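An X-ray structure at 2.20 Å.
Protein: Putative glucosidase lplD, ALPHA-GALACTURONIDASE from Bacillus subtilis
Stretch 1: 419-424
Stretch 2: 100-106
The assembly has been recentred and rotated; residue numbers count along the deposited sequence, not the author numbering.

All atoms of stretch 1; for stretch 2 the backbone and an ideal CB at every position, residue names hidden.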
# COMPACT_ATOMS: atom_id res chain seq x y z
N PRO A 419 -27.48 3.35 -0.08
CA PRO A 419 -28.22 3.82 1.10
C PRO A 419 -29.70 4.15 0.84
O PRO A 419 -30.51 4.06 1.75
CB PRO A 419 -27.47 5.09 1.50
CG PRO A 419 -26.07 4.86 1.01
CD PRO A 419 -26.19 4.04 -0.25
N LEU A 420 -30.06 4.54 -0.38
CA LEU A 420 -31.46 4.93 -0.58
C LEU A 420 -32.37 3.74 -0.85
O LEU A 420 -33.59 3.87 -0.83
CB LEU A 420 -31.63 5.97 -1.69
CG LEU A 420 -31.07 7.36 -1.41
CD1 LEU A 420 -31.37 8.24 -2.61
CD2 LEU A 420 -31.66 7.95 -0.11
N VAL A 421 -31.78 2.57 -1.09
CA VAL A 421 -32.57 1.39 -1.42
C VAL A 421 -32.83 0.52 -0.20
O VAL A 421 -32.14 -0.46 0.05
CB VAL A 421 -31.91 0.61 -2.57
CG1 VAL A 421 -32.74 -0.60 -2.95
CG2 VAL A 421 -31.71 1.54 -3.78
N GLN A 422 -33.84 0.89 0.57
CA GLN A 422 -34.18 0.20 1.83
C GLN A 422 -35.47 -0.59 1.72
O GLN A 422 -36.35 -0.48 2.56
CB GLN A 422 -34.32 1.22 2.96
CG GLN A 422 -33.01 1.80 3.46
CD GLN A 422 -33.07 2.13 4.94
OE1 GLN A 422 -32.04 2.39 5.58
NE2 GLN A 422 -34.28 2.11 5.50
N ILE A 423 -35.59 -1.39 0.67
CA ILE A 423 -36.80 -2.14 0.42
C ILE A 423 -36.43 -3.62 0.35
O ILE A 423 -35.25 -3.93 0.28
CB ILE A 423 -37.46 -1.69 -0.89
CG1 ILE A 423 -36.49 -1.84 -2.06
CG2 ILE A 423 -37.93 -0.23 -0.77
CD1 ILE A 423 -37.02 -1.30 -3.40
N ASP A 424 -37.42 -4.51 0.40
CA ASP A 424 -37.16 -5.93 0.33
C ASP A 424 -36.41 -6.21 -0.94
O ASP A 424 -36.48 -5.43 -1.88
CB ASP A 424 -38.45 -6.74 0.33
CG ASP A 424 -39.11 -6.76 1.68
OD1 ASP A 424 -38.50 -6.22 2.64
OD2 ASP A 424 -40.24 -7.30 1.79
N UNK A 100 -42.75 4.39 -6.46
CA UNK A 100 -43.72 3.32 -6.27
C UNK A 100 -43.30 2.39 -5.14
O UNK A 100 -44.13 1.70 -4.56
CB UNK A 100 -43.90 2.53 -7.57
N UNK A 101 -42.00 2.36 -4.83
CA UNK A 101 -41.52 1.59 -3.67
C UNK A 101 -41.20 2.48 -2.49
O UNK A 101 -40.54 2.04 -1.55
CB UNK A 101 -40.28 0.78 -4.04
N UNK A 102 -41.61 3.74 -2.54
CA UNK A 102 -41.41 4.65 -1.42
C UNK A 102 -40.07 5.39 -1.39
O UNK A 102 -39.74 6.03 -0.39
CB UNK A 102 -41.56 3.86 -0.12
N UNK A 103 -39.32 5.31 -2.47
CA UNK A 103 -38.01 5.95 -2.54
C UNK A 103 -38.08 7.27 -3.31
O UNK A 103 -38.41 7.27 -4.49
CB UNK A 103 -37.00 5.01 -3.20
N UNK A 104 -37.78 8.37 -2.61
CA UNK A 104 -37.69 9.67 -3.25
C UNK A 104 -36.26 10.09 -3.50
O UNK A 104 -35.34 9.75 -2.74
CB UNK A 104 -38.40 10.73 -2.40
N UNK A 105 -36.08 10.84 -4.57
CA UNK A 105 -34.79 11.32 -4.99
C UNK A 105 -34.93 12.78 -5.37
O UNK A 105 -35.90 13.18 -6.01
CB UNK A 105 -34.24 10.49 -6.15
N UNK A 106 -33.97 13.60 -4.97
CA UNK A 106 -34.05 15.01 -5.28
C UNK A 106 -33.42 15.33 -6.63
O UNK A 106 -33.83 16.25 -7.31
CB UNK A 106 -33.37 15.83 -4.18

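The two segments run in nearly opposite directions, 178° apart end to end, and no hydrogen bond joins them, so stretch 1 constrains its neighbour through shape and apolar surface.

At position 100 nothing of stretch 1 lies within 5.5 Å of the ideal CB, and stretch 1 places no restriction on the side chain. The residue is Arg 100, extended through chi2 and chi3, with its guanidinium nitrogens NH1 and NH2 hydrogen-bonded elsewhere in the structure.

Position 101 points its CA-to-CB bond toward stretch 1, and the ideal CB sits 3.9 Å from Ile 423 CD1. A methyl group so near favours a small side chain without a demanding polar group; alanine or cysteine would suit it, and serine could be accommodated. The deposited residue is Cys 101, whose CB lies 3.9 Å from Ile 423 CD1. Its backbone takes part as well, with Cys 101 O 3.5 Å from Ile 423 CG2, so the isoleucine packs against both side chain and main chain here.

Position 102 is decided by its own backbone. With phi/psi of 87/10, a CB would be jammed against the carbonyl O of position 101, while stretch 1 offers nothing near it. Glycine is called for, and Gly 102 is found.

Position 103 faces stretch 1 directly, its ideal CB 4.3 Å from Leu 420 O. Beyond it lie the Leu 420 backbone and the side chains of Val 421 and Ile 423, an apolar setting with one carbonyl oxygen at its border. Leucine, isoleucine, valine or methionine would suit it, the longer ones reaching further. The residue is Ile 103 (chi1 m, chi2 t). Its CD1 comes within 3.5 Å of Leu 420 O, 4.1 Å of Val 421 CA and 4.1 Å of Ile 423 CD1, so one methyl group meets three residues of the opposing segment; its CG2 lies 4.4 Å from Leu 420 CB. It gives up more area to the contact than any other residue of the two stretches.

Position 104 directs CA-to-CB away, leaving many side chains possible. In Tyr 104 the ring stays clear of stretch 1; the backbone makes the contact, Tyr 104 O lying 4.2 Å from Leu 420 CD1.

Position 105 points sideways, its ideal CB 5.1 Å from Leu 420 CD1, so a medium or long side chain with an aliphatic stem could graze that methyl. Gln 105 does so through CG, 4.3 Å from Leu 420 CD1, while its amide is hydrogen-bonded elsewhere.

Position 106 is out of reach and unconstrained by stretch 1; it is Ser 106.

Stretch 2 (100-106) RCGIYQS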
# COMPACT_ATOMS: atom_id res chain seq x y z
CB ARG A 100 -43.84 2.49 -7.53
CG ARG A 100 -42.84 1.35 -7.59
CD ARG A 100 -43.10 0.57 -8.85
NE ARG A 100 -42.18 -0.54 -9.02
CZ ARG A 100 -41.97 -1.12 -10.19
NH1 ARG A 100 -42.61 -0.68 -11.27
NH2 ARG A 100 -41.12 -2.13 -10.29
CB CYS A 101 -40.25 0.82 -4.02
SG CYS A 101 -40.48 -0.33 -5.37
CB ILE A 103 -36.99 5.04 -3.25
CG1 ILE A 103 -36.79 3.76 -2.42
CG2 ILE A 103 -35.67 5.79 -3.47
CD1 ILE A 103 -36.01 2.69 -3.14
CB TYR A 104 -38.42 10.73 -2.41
CG TYR A 104 -39.90 10.47 -2.45
CD1 TYR A 104 -40.73 11.22 -3.25
CD2 TYR A 104 -40.44 9.40 -1.74
CE1 TYR A 104 -42.08 10.96 -3.32
CE2 TYR A 104 -41.79 9.14 -1.80
CZ TYR A 104 -42.60 9.92 -2.59
OH TYR A 104 -43.93 9.67 -2.66
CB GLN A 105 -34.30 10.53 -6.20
CG GLN A 105 -34.01 9.06 -5.91
CD GLN A 105 -33.63 8.30 -7.17
OE1 GLN A 105 -32.45 8.05 -7.42
NE2 GLN A 105 -34.63 7.95 -7.97
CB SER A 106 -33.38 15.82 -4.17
OG SER A 106 -32.08 15.33 -3.90
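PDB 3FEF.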